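Local coordinates for protein carboxylic ester hydrolase (Aspergillus niger, PDB 7K4O) that probably hydrolyses the ester bonds of tannins and related phenolic acid esters as a secreted fungal serine esterase of the tannase family, at residues T468-N481 and L498-Q512. Sequence-based numbering, arbitrary orientation.
Sequences TNDAMPNGPFPQTN and LNATVLQGENEGQNQ. With NAG (2-acetamido-2-deoxy-beta-D-glucopyranose), chain B; MAN (alpha-D-mannopyranose), chain C; MAN (alpha-D-mannopyranose), chain D; NAG (2-acetamido-2-deoxy-beta-D-glucopyranose), chain G.
Phe477 and Thr501 pair through their backbones in antiparallel, hydrogen-bonded fashion. Phe477 N donates to Thr501 O at 2.8 Å, with a bent N-H...O angle of 132°. Thr501 N returns a straighter bond to Phe477 O. The two side chains share one face of the sheet, where Leu503 CD1 packs 3.8 Å from Phe477 CB and meets the ring obliquely. The other methyl, Leu503 CD2, presses on the amide of Gln479, 3.4 Å from OE1. Pro476 CB meets Ala500 CB, and Pro478 CB meets Leu498 CD2. At one end, Asn499 ND2 donates to Thr480 OG1 at 3.0 Å. That nitrogen also carries the N-linked NAG. At the other, Gln504 reaches Asp470 through a weak NE2 to OD1 bond, the carboxylate and amide planes 67° apart.

Strand 498-502 is the middle of a small antiparallel sheet, between 476-477 and 511-514. The sheet sits beside strands 410-416 and 455-460 of the large mixed sheet of this alpha/beta-hydrolase clan member.

Waters extend the seam: one joins Gly475 O to Leu503 N, another Gln479 OE1 to Thr501 OG1. The glycan on Asn499 folds back over Thr501 and Asn511. O6 of its first NAG is hydrogen-bonded to Thr501 OG1 and accepts from Asn511 ND2, both at 2.8 Å. Asn511 ND2 also donates to Asn499 OD1, as does Gln513, helping to hold the glycosylated amide. With CG anti to the backbone N (chi1 -174°) and the chain extended beyond, the Gln479 amide reaches a mannose, whose O4 donates to OE1; NE2 binds Ser47 O.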
ATOM      1  N   THR A 468       7.696   9.918  -1.582  1.00 28.35           N
ATOM      2  CA  THR A 468       7.767  11.376  -1.302  1.00 29.59           C
ATOM      3  C   THR A 468       6.955  12.112  -2.370  1.00 30.17           C
ATOM      4  O   THR A 468       6.661  11.552  -3.468  1.00 30.28           O
ATOM      5  CB  THR A 468       9.222  11.849  -1.238  1.00 30.20           C
ATOM      6  OG1 THR A 468       9.862  11.438  -2.439  1.00 30.91           O
ATOM      7  CG2 THR A 468       9.940  11.250  -0.056  1.00 34.03           C
ATOM      8  N   ASN A 469       6.696  13.368  -2.054  1.00 31.56           N
ATOM      9  CA  ASN A 469       5.831  14.257  -2.862  1.00 31.30           C
ATOM     10  C   ASN A 469       6.689  15.462  -3.310  1.00 31.56           C
ATOM     11  O   ASN A 469       7.089  16.210  -2.437  1.00 31.41           O
ATOM     12  CB  ASN A 469       4.652  14.667  -2.008  1.00 28.60           C
ATOM     13  CG  ASN A 469       3.623  15.493  -2.761  1.00 28.28           C
ATOM     14  OD1 ASN A 469       3.878  15.929  -3.906  1.00 31.58           O
ATOM     15  ND2 ASN A 469       2.534  15.754  -2.061  1.00 29.46           N
ATOM     16  N   ASP A 470       6.854  15.643  -4.609  1.00 34.24           N
ATOM     17  CA  ASP A 470       7.678  16.745  -5.179  1.00 36.87           C
ATOM     18  C   ASP A 470       7.046  18.093  -4.854  1.00 37.94           C
ATOM     19  O   ASP A 470       7.792  19.069  -4.902  1.00 40.94           O
ATOM     20  CB  ASP A 470       7.833  16.586  -6.685  1.00 42.01           C
ATOM     21  CG  ASP A 470       8.766  15.445  -7.041  1.00 49.79           C
ATOM     22  OD1 ASP A 470       9.460  14.908  -6.098  1.00 54.25           O
ATOM     23  OD2 ASP A 470       8.757  15.073  -8.232  1.00 53.52           O
ATOM     24  N   ALA A 471       5.748  18.146  -4.559  1.00 35.90           N
ATOM     25  CA  ALA A 471       5.056  19.377  -4.133  1.00 37.84           C
ATOM     26  C   ALA A 471       5.421  19.736  -2.692  1.00 41.52           C
ATOM     27  O   ALA A 471       5.320  20.932  -2.351  1.00 36.06           O
ATOM     28  CB  ALA A 471       3.564  19.238  -4.326  1.00 41.24           C
ATOM     29  N   MET A 472       5.772  18.757  -1.838  1.00 34.33           N
ATOM     30  CA  MET A 472       6.082  18.988  -0.413  1.00 33.42           C
ATOM     31  C   MET A 472       7.399  18.276  -0.108  1.00 35.50           C
ATOM     32  O   MET A 472       7.476  17.345   0.714  1.00 33.44           O
ATOM     33  CB  MET A 472       4.942  18.583   0.523  1.00 32.55           C
ATOM     34  CG  MET A 472       3.713  19.476   0.378  1.00 33.62           C
ATOM     35  SD  MET A 472       2.364  19.188   1.480  1.00 34.06           S
ATOM     36  CE  MET A 472       1.480  17.953   0.514  1.00 35.29           C
ATOM     37  N   PRO A 473       8.501  18.718  -0.768  1.00 37.32           N
ATOM     38  CA  PRO A 473       9.795  18.048  -0.657  1.00 35.38           C
ATOM     39  C   PRO A 473      10.478  18.146   0.710  1.00 35.20           C
ATOM     40  O   PRO A 473      11.405  17.386   0.931  1.00 36.49           O
ATOM     41  CB  PRO A 473      10.650  18.738  -1.739  1.00 42.36           C
ATOM     42  CG  PRO A 473      10.059  20.139  -1.837  1.00 44.78           C
ATOM     43  CD  PRO A 473       8.574  19.932  -1.622  1.00 41.21           C
ATOM     44  N   ASN A 474       9.998  18.991   1.619  1.00 32.39           N
ATOM     45  CA  ASN A 474      10.535  19.053   3.002  1.00 36.11           C
ATOM     46  C   ASN A 474       9.911  17.949   3.872  1.00 34.70           C
ATOM     47  O   ASN A 474      10.255  17.855   5.069  1.00 32.87           O
ATOM     48  CB  ASN A 474      10.292  20.421   3.625  1.00 37.65           C
ATOM     49  CG  ASN A 474      11.132  21.497   2.954  1.00 40.14           C
ATOM     50  OD1 ASN A 474      12.183  21.229   2.380  1.00 38.68           O
ATOM     51  ND2 ASN A 474      10.662  22.723   3.028  1.00 41.05           N
ATOM     52  N   GLY A 475       8.947  17.205   3.327  1.00 33.92           N
ATOM     53  CA  GLY A 475       8.232  16.198   4.134  1.00 34.66           C
ATOM     54  C   GLY A 475       9.159  15.008   4.378  1.00 27.67           C
ATOM     55  O   GLY A 475      10.039  14.728   3.572  1.00 30.85           O
ATOM     56  N   PRO A 476       8.929  14.290   5.477  1.00 26.33           N
ATOM     57  CA  PRO A 476       9.745  13.138   5.842  1.00 28.54           C
ATOM     58  C   PRO A 476       9.205  11.863   5.195  1.00 31.22           C
ATOM     59  O   PRO A 476       8.145  11.876   4.582  1.00 30.17           O
ATOM     60  CB  PRO A 476       9.535  13.068   7.348  1.00 28.90           C
ATOM     61  CG  PRO A 476       8.095  13.466   7.509  1.00 29.18           C
ATOM     62  CD  PRO A 476       7.878  14.537   6.461  1.00 28.93           C
ATOM     63  N   PHE A 477       9.953  10.769   5.321  1.00 27.04           N
ATOM     64  CA  PHE A 477       9.493   9.472   4.781  1.00 27.14           C
ATOM     65  C   PHE A 477      10.126   8.393   5.628  1.00 27.77           C
ATOM     66  O   PHE A 477      11.301   8.516   5.970  1.00 27.74           O
ATOM     67  CB  PHE A 477       9.872   9.319   3.316  1.00 27.52           C
ATOM     68  CG  PHE A 477       9.068   8.254   2.622  1.00 27.65           C
ATOM     69  CD1 PHE A 477       7.773   8.506   2.182  1.00 28.70           C
ATOM     70  CD2 PHE A 477       9.605   6.994   2.459  1.00 27.62           C
ATOM     71  CE1 PHE A 477       7.025   7.480   1.611  1.00 28.53           C
ATOM     72  CE2 PHE A 477       8.862   5.982   1.875  1.00 29.47           C
ATOM     73  CZ  PHE A 477       7.573   6.228   1.462  1.00 29.76           C
ATOM     74  N   PRO A 478       9.382   7.318   5.985  1.00 25.81           N
ATOM     75  CA  PRO A 478       9.956   6.264   6.836  1.00 24.77           C
ATOM     76  C   PRO A 478      10.812   5.328   5.994  1.00 26.42           C
ATOM     77  O   PRO A 478      10.331   4.399   5.370  1.00 27.50           O
ATOM     78  CB  PRO A 478       8.722   5.626   7.468  1.00 25.22           C
ATOM     79  CG  PRO A 478       7.656   5.759   6.362  1.00 26.30           C
ATOM     80  CD  PRO A 478       7.948   7.107   5.698  1.00 25.77           C
ATOM     81  N   GLN A 479      12.115   5.585   5.964  1.00 25.61           N
ATOM     82  CA  GLN A 479      13.077   4.849   5.134  1.00 24.11           C
ATOM     83  C   GLN A 479      13.720   3.703   5.922  1.00 23.69           C
ATOM     84  O   GLN A 479      14.439   2.907   5.335  1.00 24.00           O
ATOM     85  CB  GLN A 479      14.137   5.825   4.614  1.00 26.23           C
ATOM     86  CG  GLN A 479      15.120   5.204   3.621  1.00 26.86           C
ATOM     87  CD  GLN A 479      16.112   6.250   3.089  1.00 28.38           C
ATOM     88  OE1 GLN A 479      16.698   6.997   3.889  1.00 27.57           O
ATOM     89  NE2 GLN A 479      16.366   6.233   1.788  1.00 26.69           N
ATOM     90  N   THR A 480      13.431   3.569   7.193  1.00 24.11           N
ATOM     91  CA  THR A 480      14.187   2.652   8.079  1.00 24.20           C
ATOM     92  C   THR A 480      13.232   1.659   8.758  1.00 23.76           C
ATOM     93  O   THR A 480      13.446   1.264   9.900  1.00 22.11           O
ATOM     94  CB  THR A 480      15.033   3.497   9.055  1.00 24.68           C
ATOM     95  OG1 THR A 480      14.200   4.393   9.800  1.00 24.58           O
ATOM     96  CG2 THR A 480      16.176   4.188   8.326  1.00 27.05           C
ATOM     97  N   ASN A 481      12.145   1.257   8.082  1.00 22.57           N
ATOM     98  CA  ASN A 481      11.145   0.424   8.766  1.00 21.89           C
ATOM     99  C   ASN A 481      11.684  -0.966   9.088  1.00 20.62           C
ATOM    100  O   ASN A 481      11.221  -1.523  10.100  1.00 22.39           O
ATOM    101  CB  ASN A 481       9.850   0.338   7.984  1.00 22.74           C
ATOM    102  CG  ASN A 481       9.100   1.649   7.989  1.00 22.92           C
ATOM    103  OD1 ASN A 481       9.308   2.511   8.865  1.00 22.33           O
ATOM    104  ND2 ASN A 481       8.140   1.776   7.072  1.00 22.44           N
ATOM    105  N   LEU A 498       7.542   6.697  14.852  1.00 26.20           N
ATOM    106  CA  LEU A 498       8.220   5.967  13.771  1.00 26.30           C
ATOM    107  C   LEU A 498       9.337   6.835  13.181  1.00 28.56           C
ATOM    108  O   LEU A 498       9.089   8.010  12.853  1.00 24.81           O
ATOM    109  CB  LEU A 498       7.219   5.563  12.688  1.00 24.59           C
ATOM    110  CG  LEU A 498       7.805   4.723  11.548  1.00 23.93           C
ATOM    111  CD1 LEU A 498       8.364   3.428  12.108  1.00 25.12           C
ATOM    112  CD2 LEU A 498       6.711   4.421  10.510  1.00 23.93           C
ATOM    113  N   ASN A 499      10.530   6.258  13.105  1.00 25.59           N
ATOM    114  CA  ASN A 499      11.704   6.954  12.561  1.00 24.87           C
ATOM    115  C   ASN A 499      11.415   7.399  11.136  1.00 27.87           C
ATOM    116  O   ASN A 499      10.855   6.603  10.340  1.00 25.72           O
ATOM    117  CB  ASN A 499      12.905   6.020  12.608  1.00 26.16           C
ATOM    118  CG  ASN A 499      14.220   6.751  12.650  1.00 28.86           C
ATOM    119  OD1 ASN A 499      14.337   7.795  13.330  1.00 27.52           O
ATOM    120  ND2 ASN A 499      15.176   6.194  11.927  1.00 24.81           N
ATOM    121  N   ALA A 500      11.861   8.590  10.742  1.00 25.75           N
ATOM    122  CA  ALA A 500      11.691   9.075   9.368  1.00 25.13           C
ATOM    123  C   ALA A 500      12.838   9.982   8.932  1.00 26.87           C
ATOM    124  O   ALA A 500      13.602  10.475   9.795  1.00 28.17           O
ATOM    125  CB  ALA A 500      10.367   9.766   9.233  1.00 26.64           C
ATOM    126  N   THR A 501      12.950  10.156   7.637  1.00 28.15           N
ATOM    127  CA  THR A 501      14.070  10.898   7.015  1.00 29.08           C
ATOM    128  C   THR A 501      13.543  11.776   5.908  1.00 30.11           C
ATOM    129  O   THR A 501      12.656  11.348   5.157  1.00 29.42           O
ATOM    130  CB  THR A 501      15.151   9.952   6.504  1.00 30.99           C
ATOM    131  OG1 THR A 501      15.497   9.068   7.566  1.00 30.10           O
ATOM    132  CG2 THR A 501      16.359  10.717   6.017  1.00 34.17           C
ATOM    133  N   VAL A 502      14.049  13.014   5.844  1.00 28.21           N
ATOM    134  CA  VAL A 502      13.768  13.906   4.698  1.00 30.75           C
ATOM    135  C   VAL A 502      14.671  13.459   3.570  1.00 29.83           C
ATOM    136  O   VAL A 502      15.899  13.434   3.752  1.00 33.27           O
ATOM    137  CB  VAL A 502      13.967  15.386   5.091  1.00 31.03           C
ATOM    138  CG1 VAL A 502      13.721  16.275   3.880  1.00 32.64           C
ATOM    139  CG2 VAL A 502      13.088  15.745   6.266  1.00 29.07           C
ATOM    140  N   LEU A 503      14.103  13.056   2.436  1.00 30.24           N
ATOM    141  CA  LEU A 503      14.867  12.389   1.368  1.00 32.57           C
ATOM    142  C   LEU A 503      15.189  13.343   0.203  1.00 36.37           C
ATOM    143  O   LEU A 503      15.893  12.891  -0.722  1.00 38.44           O
ATOM    144  CB  LEU A 503      14.078  11.178   0.838  1.00 30.67           C
ATOM    145  CG  LEU A 503      13.754  10.100   1.881  1.00 32.31           C
ATOM    146  CD1 LEU A 503      13.046   8.892   1.252  1.00 30.48           C
ATOM    147  CD2 LEU A 503      15.035   9.664   2.585  1.00 31.17           C
ATOM    148  N   GLN A 504      14.635  14.546   0.216  1.00 37.94           N
ATOM    149  CA  GLN A 504      14.641  15.472  -0.952  1.00 45.32           C
ATOM    150  C   GLN A 504      14.948  16.883  -0.428  1.00 39.42           C
ATOM    151  O   GLN A 504      14.705  17.148   0.758  1.00 35.55           O
ATOM    152  CB  GLN A 504      13.242  15.545  -1.592  1.00 47.73           C
ATOM    153  CG  GLN A 504      12.992  14.681  -2.809  1.00 61.72           C
ATOM    154  CD  GLN A 504      11.710  15.088  -3.516  1.00 67.80           C
ATOM    155  OE1 GLN A 504      10.602  14.745  -3.105  1.00 59.31           O
ATOM    156  NE2 GLN A 504      11.847  15.828  -4.610  1.00 75.77           N
ATOM    157  N   GLY A 505      15.379  17.778  -1.321  1.00 42.79           N
ATOM    158  CA  GLY A 505      15.387  19.223  -1.038  1.00 45.15           C
ATOM    159  C   GLY A 505      16.521  19.662  -0.128  1.00 45.04           C
ATOM    160  O   GLY A 505      17.491  18.902   0.074  1.00 47.35           O
ATOM    161  N   GLU A 506      16.433  20.880   0.398  1.00 48.28           N
ATOM    162  CA  GLU A 506      17.588  21.497   1.102  1.00 54.63           C
ATOM    163  C   GLU A 506      17.785  20.810   2.456  1.00 52.16           C
ATOM    164  O   GLU A 506      18.888  20.906   2.986  1.00 47.00           O
ATOM    165  CB  GLU A 506      17.421  23.013   1.217  1.00 60.85           C
ATOM    166  CG  GLU A 506      16.256  23.472   2.062  1.00 72.87           C
ATOM    167  CD  GLU A 506      16.001  24.975   2.015  1.00 90.71           C
ATOM    168  OE1 GLU A 506      16.986  25.753   1.902  1.00 91.78           O
ATOM    169  OE2 GLU A 506      14.810  25.373   2.088  1.00 88.04           O
ATOM    170  N   ASN A 507      16.773  20.127   3.001  1.00 44.14           N
ATOM    171  CA  ASN A 507      16.929  19.435   4.305  1.00 40.95           C
ATOM    172  C   ASN A 507      17.173  17.930   4.119  1.00 37.13           C
ATOM    173  O   ASN A 507      17.041  17.199   5.101  1.00 37.98           O
ATOM    174  CB  ASN A 507      15.752  19.727   5.229  1.00 42.52           C
ATOM    175  CG  ASN A 507      15.605  21.205   5.520  1.00 48.10           C
ATOM    176  OD1 ASN A 507      16.591  21.881   5.737  1.00 49.56           O
ATOM    177  ND2 ASN A 507      14.385  21.704   5.570  1.00 49.74           N
ATOM    178  N   GLU A 508      17.571  17.496   2.933  1.00 36.71           N
ATOM    179  CA  GLU A 508      17.827  16.079   2.633  1.00 38.65           C
ATOM    180  C   GLU A 508      18.755  15.490   3.685  1.00 43.17           C
ATOM    181  O   GLU A 508      19.815  16.098   3.993  1.00 40.02           O
ATOM    182  CB  GLU A 508      18.422  15.924   1.250  1.00 42.57           C
ATOM    183  CG  GLU A 508      18.769  14.501   0.901  1.00 45.13           C
ATOM    184  CD  GLU A 508      19.165  14.333  -0.554  1.00 56.74           C
ATOM    185  OE1 GLU A 508      18.902  15.275  -1.331  1.00 63.36           O
ATOM    186  OE2 GLU A 508      19.681  13.247  -0.925  1.00 53.30           O
ATOM    187  N   GLY A 509      18.369  14.336   4.246  1.00 40.78           N
ATOM    188  CA  GLY A 509      19.175  13.625   5.248  1.00 35.30           C
ATOM    189  C   GLY A 509      18.741  13.907   6.677  1.00 33.87           C
ATOM    190  O   GLY A 509      19.142  13.143   7.546  1.00 39.97           O
ATOM    191  N   GLN A 510      17.936  14.927   6.950  1.00 34.31           N
ATOM    192  CA  GLN A 510      17.484  15.273   8.310  1.00 38.04           C
ATOM    193  C   GLN A 510      16.503  14.226   8.852  1.00 36.54           C
ATOM    194  O   GLN A 510      15.714  13.643   8.072  1.00 33.98           O
ATOM    195  CB  GLN A 510      16.842  16.648   8.331  1.00 42.84           C
ATOM    196  CG  GLN A 510      17.878  17.731   8.046  1.00 57.31           C
ATOM    197  CD  GLN A 510      17.478  19.147   8.393  1.00 62.23           C
ATOM    198  OE1 GLN A 510      16.348  19.444   8.820  1.00 61.85           O
ATOM    199  NE2 GLN A 510      18.438  20.031   8.174  1.00 63.53           N
ATOM    200  N   ASN A 511      16.570  14.033  10.153  1.00 35.07           N
ATOM    201  CA  ASN A 511      15.696  13.110  10.894  1.00 33.58           C
ATOM    202  C   ASN A 511      14.396  13.791  11.274  1.00 38.60           C
ATOM    203  O   ASN A 511      14.395  14.981  11.580  1.00 38.02           O
ATOM    204  CB  ASN A 511      16.398  12.579  12.128  1.00 32.86           C
ATOM    205  CG  ASN A 511      15.580  11.497  12.807  1.00 32.37           C
ATOM    206  OD1 ASN A 511      14.945  11.762  13.830  1.00 32.10           O
ATOM    207  ND2 ASN A 511      15.542  10.304  12.206  1.00 29.53           N
ATOM    208  N   GLN A 512      13.307  13.026  11.265  1.00 30.03           N
ATOM    209  CA  GLN A 512      12.011  13.398  11.873  1.00 30.76           C
ATOM    210  C   GLN A 512      11.352  12.156  12.464  1.00 30.43           C
ATOM    211  O   GLN A 512      11.770  11.029  12.146  1.00 33.85           O
ATOM    212  CB  GLN A 512      11.069  14.015  10.839  1.00 36.12           C
ATOM    213  CG  GLN A 512      11.359  15.494  10.607  1.00 45.98           C
ATOM    214  CD  GLN A 512      10.292  16.185   9.783  1.00 43.53           C
ATOM    215  OE1 GLN A 512       9.102  15.897   9.874  1.00 40.49           O
ATOM    216  NE2 GLN A 512      10.748  17.099   8.946  1.00 50.21           N
TER
HETATM  217  C1  NAG B   1      16.498   6.782  11.919  0.85 28.68           C
HETATM  218  C2  NAG B   1      17.537   5.701  11.967  0.91 27.72           C
HETATM  219  C3  NAG B   1      18.930   6.347  12.008  0.79 30.22           C
HETATM  220  C4  NAG B   1      19.093   7.297  10.823  1.00 31.14           C
HETATM  221  C5  NAG B   1      17.951   8.303  10.865  0.94 29.63           C
HETATM  222  C6  NAG B   1      17.964   9.284   9.691  1.00 30.00           C
HETATM  223  C7  NAG B   1      16.982   3.610  12.988  0.84 33.12           C
HETATM  224  C8  NAG B   1      16.725   2.715  14.111  0.86 36.82           C
HETATM  225  N2  NAG B   1      17.321   4.898  13.121  0.86 29.91           N
HETATM  226  O3  NAG B   1      19.918   5.310  11.908  0.85 28.34           O
HETATM  227  O4  NAG B   1      20.363   7.979  11.029  1.00 35.62           O
HETATM  228  O5  NAG B   1      16.716   7.584  10.799  0.85 27.27           O
HETATM  229  O6  NAG B   1      16.861  10.137   9.753  0.84 26.03           O
HETATM  230  O7  NAG B   1      16.899   3.078  11.926  1.00 38.84           O
HETATM  231  C1  MAN C   6      22.765   8.054   4.749  1.00 45.91           C
HETATM  232  C2  MAN C   6      22.037   6.827   4.125  0.89 42.74           C
HETATM  233  C3  MAN C   6      20.798   7.362   3.413  0.57 39.21           C
HETATM  234  C4  MAN C   6      19.832   8.053   4.372  0.85 37.91           C
HETATM  235  C5  MAN C   6      20.602   9.124   5.167  1.00 40.84           C
HETATM  236  C6  MAN C   6      19.891   9.645   6.376  1.00 37.79           C
HETATM  237  O2  MAN C   6      21.629   5.912   5.150  0.92 36.25           O
HETATM  238  O3  MAN C   6      20.278   6.218   2.745  0.91 35.57           O
HETATM  239  O4  MAN C   6      18.787   8.679   3.622  0.85 31.84           O
HETATM  240  O5  MAN C   6      21.860   8.640   5.690  0.96 44.15           O
HETATM  241  O6  MAN C   6      20.651  10.806   7.000  0.91 36.98           O
HETATM  242  C1  MAN D   5      23.496  11.043   4.497  1.00 58.55           C
HETATM  243  C2  MAN D   5      24.206   9.845   3.878  0.72 52.06           C
HETATM  244  C3  MAN D   5      24.898  10.355   2.634  0.58 49.45           C
HETATM  245  C4  MAN D   5      23.904  11.011   1.688  0.94 53.40           C
HETATM  246  C5  MAN D   5      23.250  12.197   2.392  0.62 54.45           C
HETATM  247  C6  MAN D   5      22.228  12.881   1.524  0.84 59.32           C
HETATM  248  O2  MAN D   5      23.231   8.818   3.567  0.98 49.80           O
HETATM  249  O3  MAN D   5      25.484   9.217   2.046  0.91 48.04           O
HETATM  250  O4  MAN D   5      24.634  11.501   0.578  0.98 55.98           O
HETATM  251  O5  MAN D   5      22.590  11.746   3.596  1.00 49.80           O
HETATM  252  O6  MAN D   5      21.252  11.884   1.201  1.00 54.70           O
HETATM  253  C1  NAG G   2       6.730  24.048  -9.958  1.00 85.81           C
HETATM  254  C2  NAG G   2       7.658  22.978 -10.488  0.69 84.43           C
HETATM  255  C3  NAG G   2       8.970  23.500 -11.040  0.65 89.22           C
HETATM  256  C4  NAG G   2       8.723  24.671 -11.986  0.60 91.80           C
HETATM  257  C5  NAG G   2       7.895  25.751 -11.269  0.60 97.09           C
HETATM  258  C6  NAG G   2       7.515  26.895 -12.194  1.00 94.06           C
HETATM  259  C7  NAG G   2       7.449  20.801  -9.436  0.94 75.78           C
HETATM  260  C8  NAG G   2       7.764  19.999  -8.225  0.85 79.37           C
HETATM  261  N2  NAG G   2       7.887  22.050  -9.402  0.92 77.02           N
HETATM  262  O3  NAG G   2       9.559  22.385 -11.722  0.91 87.41           O
HETATM  263  O4  NAG G   2       9.981  25.187 -12.448  0.90 91.67           O
HETATM  264  O5  NAG G   2       6.658  25.219 -10.771  0.70 94.68           O
HETATM  265  O6  NAG G   2       6.497  26.416 -13.077  0.90 95.97           O
HETATM  266  O7  NAG G   2       6.829  20.310 -10.358  0.95 83.60           O
HETATM  267  O   HOH W   1      14.071  19.513   2.377  1.00 38.40           O
HETATM  268  O   HOH W   2      12.396  19.344   6.189  1.00 41.28           O
HETATM  269  O   HOH W   3      11.213  12.789   2.493  1.00 45.87           O
HETATM  270  O   HOH W   4      13.709   6.849   8.120  1.00 26.17           O
HETATM  271  O   HOH W   5      17.111   7.194   6.567  1.00 30.06           O
HETATM  272  O   HOH W   6      11.485   4.178   9.444  1.00 24.64           O